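Local coordinates for ribose-5-phosphate isomerase RpiB (Thermotoga maritima, PDB 1O1X), which probably catalyses the interconversion of ribose 5-phosphate and ribulose 5-phosphate, at residues Val62-Leu66 and Ala87-Ile93; Ala107-Ala113 and Phe135-Asp141. One frame throughout, in Å; residues are numbered along the deposited sequence. Where two conformers were deposited one is given.

Contact 1 (Val62-Leu66 and Ala87-Ile93); sequences VQSIL and ANRYRGI
One face of the Y90 ring carries the V62 methyl CG1, a CH-pi contact with CG1 4.0 Å from the ring centroid and shifted toward the rim, nearest Y90 CG at 3.7 Å. In the plane of the ring, the carbonyl oxygen of A87 sits at its edge. The two side chains cross at about a right angle, and V62 touches the loop with both methyls: with CG1 anti to its own N (chi1 164°), that methyl meets the Y90 ring and also CG1 of I93, while CG2 turns to A87 CB, 4.0 Å away. Replacing V62 by an alanine would probably open a gap under the tyrosine face and leave A87 and I93 without their valine neighbour. Farther along, the helix presents I65 CG2 and L66 CD2 to the I93 methyl CD1, each 3.7 Å from it. L66 CD2 also rests 3.5 Å from the carbonyl oxygen of R91, at the type II turn Y90-I93; the positive phi of G92 in this turn suits glycine, and a CB there would crowd L66 CD2. The hydroxyl of Y90 has its polar partner in V155 of the second subunit. The contact thus lays the last turn of helix 54-66 against the loop joining helix 81-87 to strand 95-97, with I65 also touching N114, just ahead of strand 115-117.

Contact 2 (Ala107-Ala113 and Phe135-Asp141); sequences ARSHNNA and FLSTPFD
Apolar and CH-pi contacts start at R108, whose CD stands over the centre of the F135 ring, 3.7 Å from the centroid; A113 CB packs near the rim, 3.8 Å from F135 CE1. N112 lies flat on F140, amide and ring planes 4° apart, with CB 3.5 Å from the ring centroid. Among hydrogen bonds, the straightest across the contact runs from D141 N to a lone pair of S109 O (3.0 Å, 162° at the hydrogen). The R108 chain, bent at chi2 (-71°), brings NE and NH2 to T138 O in two weak bonds, while NH1 reaches back to A113 O (2.8 Å) and N112 OD1. Together these bonds probably limit the guanidinium's rotation, and the one to OD1 probably helps hold the N112 amide flat on F140. One water links S109 OG, P139 O and D141 OD1; S109 OG is also hydrogen-bonded to R105 O. H110, the predicted proton donor, has D141 OD2 at its ring edge, 4.0 Å from CD2, and stacks on H145. The contact joins the ends of helices 101-109 and 125-137, each with its exit loop; helix 145-152 packs on F140 and N112, and strand 95-97 touches A107 and A113.

Overall arrangement
From the N terminus the chain passes strand 14-18, helix 24-36 and strand 40-43 before helix 54-66 supplies the first half of contact 1. Strand 72-75 and helix 81-87 follow, and the loop before strand 95-97 closes the contact. Contact 2 then opens at the end of helix 101-109, spans strand 115-117 and most of helix 125-137, and closes on the end of that helix and the loop leading to helix 145-152. The two loops run in series, neither nested nor crossed. The centres of contacts 1 and 2 lie about 16 Å apart, without touching. Contact 1 ties a helix end to a connecting loop, contact 2 two helix ends with their exit loops, both beside the five-stranded parallel sheet, and both reach the second subunit.

Contact 1 (Val62-Leu66 and Ala87-Ile93)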
loop_
_atom_site.group_PDB
_atom_site.type_symbol
_atom_site.label_atom_id
_atom_site.label_comp_id
_atom_site.label_asym_id
_atom_site.label_seq_id
_atom_site.Cartn_x
_atom_site.Cartn_y
_atom_site.Cartn_z
ATOM N N VAL A 62 1.181 2.578 -26.415
ATOM C CA VAL A 62 1.992 1.492 -26.932
ATOM C C VAL A 62 2.545 1.814 -28.295
ATOM O O VAL A 62 3.745 1.613 -28.545
ATOM C CB VAL A 62 1.225 0.188 -26.955
ATOM C CG1 VAL A 62 1.909 -0.842 -27.828
ATOM C CG2 VAL A 62 1.028 -0.337 -25.484
ATOM N N GLN A 63 1.701 2.277 -29.191
ATOM C CA GLN A 63 2.150 2.553 -30.543
ATOM C C GLN A 63 3.248 3.637 -30.517
ATOM O O GLN A 63 4.221 3.591 -31.242
ATOM C CB GLN A 63 0.946 2.982 -31.386
ATOM C CG GLN A 63 1.258 3.722 -32.676
ATOM C CD GLN A 63 1.947 2.854 -33.668
ATOM O OE1 GLN A 63 1.775 1.622 -33.654
ATOM N NE2 GLN A 63 2.746 3.478 -34.543
ATOM N N SER A 64 3.058 4.616 -29.662
ATOM C CA SER A 64 4.000 5.706 -29.545
ATOM C C SER A 64 5.376 5.227 -29.008
ATOM O O SER A 64 6.431 5.642 -29.509
ATOM C CB SER A 64 3.362 6.811 -28.705
ATOM O OG SER A 64 4.232 7.901 -28.670
ATOM N N ILE A 65 5.370 4.299 -28.050
ATOM C CA ILE A 65 6.604 3.724 -27.527
ATOM C C ILE A 65 7.280 2.827 -28.572
ATOM O O ILE A 65 8.488 2.946 -28.824
ATOM C CB ILE A 65 6.335 2.932 -26.242
ATOM C CG1 ILE A 65 5.889 3.833 -25.086
ATOM C CG2 ILE A 65 7.535 2.101 -25.842
ATOM C CD1 ILE A 65 6.824 5.010 -24.777
ATOM N N LEU A 66 6.516 1.936 -29.199
ATOM C CA LEU A 66 7.075 1.023 -30.199
ATOM C C LEU A 66 7.602 1.737 -31.438
ATOM O O LEU A 66 8.543 1.256 -32.067
ATOM C CB LEU A 66 6.051 -0.046 -30.618
ATOM C CG LEU A 66 5.631 -0.991 -29.500
ATOM C CD1 LEU A 66 4.656 -1.997 -30.059
ATOM C CD2 LEU A 66 6.812 -1.719 -28.871
ATOM N N ALA A 87 -1.514 -3.351 -21.993
ATOM C CA ALA A 87 -0.274 -2.844 -22.564
ATOM C C ALA A 87 0.764 -3.945 -22.704
ATOM O O ALA A 87 1.537 -3.938 -23.653
ATOM C CB ALA A 87 0.265 -1.638 -21.766
ATOM N N ASN A 88 0.759 -4.899 -21.785
ATOM C CA ASN A 88 1.762 -5.955 -21.796
ATOM C C ASN A 88 1.473 -7.087 -22.800
ATOM O O ASN A 88 2.211 -8.061 -22.905
ATOM C CB ASN A 88 1.952 -6.453 -20.381
ATOM C CG ASN A 88 2.796 -5.490 -19.542
ATOM O OD1 ASN A 88 3.852 -5.002 -20.017
ATOM N ND2 ASN A 88 2.361 -5.236 -18.315
ATOM N N ARG A 89 0.404 -6.938 -23.577
ATOM C CA ARG A 89 0.128 -7.803 -24.727
ATOM C C ARG A 89 1.171 -7.662 -25.829
ATOM O O ARG A 89 1.303 -8.543 -26.667
ATOM C CB ARG A 89 -1.252 -7.497 -25.295
ATOM C CG ARG A 89 -2.385 -8.109 -24.507
ATOM C CD ARG A 89 -2.454 -9.625 -24.662
ATOM N NE ARG A 89 -3.703 -10.136 -24.123
ATOM C CZ ARG A 89 -3.931 -10.421 -22.832
ATOM N NH1 ARG A 89 -3.000 -10.257 -21.904
ATOM N NH2 ARG A 89 -5.125 -10.870 -22.476
ATOM N N TYR A 90 1.903 -6.548 -25.820
ATOM C CA TYR A 90 2.785 -6.196 -26.928
ATOM C C TYR A 90 4.241 -6.481 -26.619
ATOM O O TYR A 90 4.788 -5.993 -25.615
ATOM C CB TYR A 90 2.588 -4.726 -27.276
ATOM C CG TYR A 90 1.182 -4.474 -27.739
ATOM C CD1 TYR A 90 0.829 -4.688 -29.065
ATOM C CD2 TYR A 90 0.202 -4.066 -26.847
ATOM C CE1 TYR A 90 -0.464 -4.519 -29.471
ATOM C CE2 TYR A 90 -1.083 -3.874 -27.242
ATOM C CZ TYR A 90 -1.414 -4.113 -28.550
ATOM O OH TYR A 90 -2.675 -3.890 -28.967
ATOM N N ARG A 91 4.886 -7.249 -27.483
ATOM C CA ARG A 91 6.320 -7.463 -27.343
ATOM C C ARG A 91 7.066 -6.113 -27.399
ATOM O O ARG A 91 6.715 -5.193 -28.154
ATOM C CB ARG A 91 6.838 -8.450 -28.412
ATOM C CG ARG A 91 6.377 -9.932 -28.158
ATOM C CD ARG A 91 6.773 -10.910 -29.286
ATOM N NE ARG A 91 8.217 -11.150 -29.361
ATOM C CZ ARG A 91 9.065 -10.510 -30.182
ATOM N NH1 ARG A 91 8.643 -9.562 -31.023
ATOM N NH2 ARG A 91 10.354 -10.807 -30.153
ATOM N N GLY A 92 8.047 -5.970 -26.531
ATOM C CA GLY A 92 8.783 -4.733 -26.409
ATOM C C GLY A 92 8.246 -3.786 -25.373
ATOM O O GLY A 92 8.893 -2.782 -25.103
ATOM N N ILE A 93 7.047 -4.046 -24.845
ATOM C CA ILE A 93 6.443 -3.189 -23.841
ATOM C C ILE A 93 6.601 -3.819 -22.490
ATOM O O ILE A 93 6.316 -5.004 -22.308
ATOM C CB ILE A 93 4.920 -2.956 -24.144
ATOM C CG1 ILE A 93 4.747 -2.267 -25.500
ATOM C CG2 ILE A 93 4.227 -2.211 -22.976
ATOM C CD1 ILE A 93 5.342 -0.837 -25.604
#

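Contact 2 (Ala107-Ala113 and Phe135-Asp141)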
loop_
_atom_site.group_PDB
_atom_site.type_symbol
_atom_site.label_atom_id
_atom_site.label_comp_id
_atom_site.label_asym_id
_atom_site.label_seq_id
_atom_site.Cartn_x
_atom_site.Cartn_y
_atom_site.Cartn_z
ATOM N N ALA A 107 10.961 -1.246 -11.040
ATOM C CA ALA A 107 10.450 -1.402 -12.388
ATOM C C ALA A 107 11.510 -0.952 -13.415
ATOM O O ALA A 107 11.687 -1.595 -14.447
ATOM C CB ALA A 107 9.150 -0.617 -12.581
ATOM N N ARG A 108 12.211 0.137 -13.106
ATOM C CA ARG A 108 13.257 0.663 -13.956
ATOM C C ARG A 108 14.574 -0.090 -13.838
ATOM O O ARG A 108 15.140 -0.517 -14.837
ATOM C CB ARG A 108 13.460 2.137 -13.620
ATOM C CG ARG A 108 12.246 3.024 -14.022
ATOM C CD ARG A 108 12.031 3.239 -15.541
ATOM N NE ARG A 108 13.296 3.641 -16.110
ATOM C CZ ARG A 108 13.982 3.051 -17.066
ATOM N NH1 ARG A 108 13.507 2.037 -17.756
ATOM N NH2 ARG A 108 15.195 3.499 -17.313
ATOM N N SER A 109 15.032 -0.272 -12.597
ATOM C CA SER A 109 16.322 -0.905 -12.264
ATOM C C SER A 109 16.394 -2.339 -12.745
ATOM O O SER A 109 17.425 -2.753 -13.309
ATOM C CB SER A 109 16.548 -0.930 -10.742
ATOM O OG SER A 109 16.797 0.378 -10.320
ATOM N N HIS A 110 15.307 -3.087 -12.488
ATOM C CA HIS A 110 15.256 -4.512 -12.793
ATOM C C HIS A 110 14.496 -4.885 -14.051
ATOM O O HIS A 110 14.889 -5.815 -14.751
ATOM C CB HIS A 110 14.690 -5.267 -11.580
ATOM C CG HIS A 110 15.541 -5.168 -10.359
ATOM N ND1 HIS A 110 15.293 -5.904 -9.220
ATOM C CD2 HIS A 110 16.680 -4.469 -10.116
ATOM C CE1 HIS A 110 16.229 -5.644 -8.322
ATOM N NE2 HIS A 110 17.077 -4.771 -8.840
ATOM N N ASN A 111 13.400 -4.195 -14.351
ATOM C CA ASN A 111 12.556 -4.588 -15.477
ATOM C C ASN A 111 12.712 -3.690 -16.711
ATOM O O ASN A 111 12.036 -3.921 -17.712
ATOM C CB ASN A 111 11.078 -4.668 -15.064
ATOM C CG ASN A 111 10.848 -5.508 -13.814
ATOM O OD1 ASN A 111 10.833 -6.760 -13.853
ATOM N ND2 ASN A 111 10.657 -4.844 -12.715
ATOM N N ASN A 112 13.573 -2.662 -16.611
ATOM C CA ASN A 112 13.757 -1.648 -17.668
ATOM C C ASN A 112 12.393 -1.214 -18.206
ATOM O O ASN A 112 12.166 -1.127 -19.408
ATOM C CB ASN A 112 14.628 -2.197 -18.824
ATOM C CG ASN A 112 15.166 -1.105 -19.719
ATOM O OD1 ASN A 112 15.130 0.071 -19.330
ATOM N ND2 ASN A 112 15.687 -1.470 -20.912
ATOM N N ALA A 113 11.474 -0.912 -17.299
ATOM C CA ALA A 113 10.112 -0.625 -17.680
ATOM C C ALA A 113 10.054 0.615 -18.552
ATOM O O ALA A 113 10.754 1.613 -18.308
ATOM C CB ALA A 113 9.273 -0.476 -16.467
ATOM N N PHE A 135 10.323 6.969 -11.447
ATOM C CA PHE A 135 10.285 6.261 -12.708
ATOM C C PHE A 135 11.164 6.941 -13.766
ATOM O O PHE A 135 11.910 6.281 -14.468
ATOM C CB PHE A 135 8.838 6.155 -13.220
ATOM C CG PHE A 135 8.648 5.124 -14.293
ATOM C CD1 PHE A 135 8.469 3.777 -13.957
ATOM C CD2 PHE A 135 8.610 5.483 -15.632
ATOM C CE1 PHE A 135 8.234 2.824 -14.948
ATOM C CE2 PHE A 135 8.405 4.505 -16.623
ATOM C CZ PHE A 135 8.221 3.201 -16.277
ATOM N N LEU A 136 11.070 8.264 -13.863
ATOM C CA LEU A 136 11.767 8.994 -14.894
ATOM C C LEU A 136 13.224 9.234 -14.563
ATOM O O LEU A 136 14.004 9.626 -15.429
ATOM C CB LEU A 136 11.066 10.334 -15.150
ATOM C CG LEU A 136 9.662 10.248 -15.723
ATOM C CD1 LEU A 136 9.133 11.665 -16.083
ATOM C CD2 LEU A 136 9.622 9.371 -16.897
ATOM N N SER A 137 13.635 9.024 -13.328
ATOM C CA SER A 137 14.989 9.355 -12.983
ATOM C C SER A 137 15.833 8.147 -12.631
ATOM O O SER A 137 16.982 8.296 -12.255
ATOM C CB SER A 137 14.981 10.433 -11.880
ATOM O OG SER A 137 14.450 9.866 -10.726
ATOM N N THR A 138 15.310 6.930 -12.771
ATOM C CA THR A 138 16.051 5.719 -12.415
ATOM C C THR A 138 16.559 4.997 -13.668
ATOM O O THR A 138 15.768 4.645 -14.560
ATOM C CB THR A 138 15.137 4.761 -11.640
ATOM O OG1 THR A 138 14.677 5.395 -10.440
ATOM C CG2 THR A 138 15.888 3.481 -11.169
ATOM N N PRO A 139 17.856 4.730 -13.720
ATOM C CA PRO A 139 18.416 3.959 -14.828
ATOM C C PRO A 139 18.181 2.444 -14.685
ATOM O O PRO A 139 17.946 1.919 -13.583
ATOM C CB PRO A 139 19.895 4.302 -14.763
ATOM C CG PRO A 139 20.182 4.595 -13.302
ATOM C CD PRO A 139 18.886 5.111 -12.731
ATOM N N PHE A 140 18.227 1.754 -15.814
ATOM C CA PHE A 140 18.262 0.304 -15.843
ATOM C C PHE A 140 19.629 -0.215 -15.412
ATOM O O PHE A 140 20.672 0.324 -15.826
ATOM C CB PHE A 140 17.856 -0.175 -17.248
ATOM C CG PHE A 140 17.881 -1.682 -17.439
ATOM C CD1 PHE A 140 17.282 -2.538 -16.521
ATOM C CD2 PHE A 140 18.461 -2.220 -18.593
ATOM C CE1 PHE A 140 17.277 -3.907 -16.739
ATOM C CE2 PHE A 140 18.461 -3.554 -18.824
ATOM C CZ PHE A 140 17.881 -4.414 -17.895
ATOM N N ASP A 141 19.637 -1.228 -14.535
ATOM C CA ASP A 141 20.877 -1.802 -14.036
ATOM C C ASP A 141 21.547 -2.745 -15.033
ATOM O O ASP A 141 22.725 -2.999 -14.915
ATOM C CB ASP A 141 20.662 -2.603 -12.754
ATOM C CG ASP A 141 20.381 -1.743 -11.543
ATOM O OD1 ASP A 141 20.619 -0.506 -11.590
ATOM O OD2 ASP A 141 19.961 -2.278 -10.482
HETATM O O HOH W 1 19.044 1.620 -11.114
#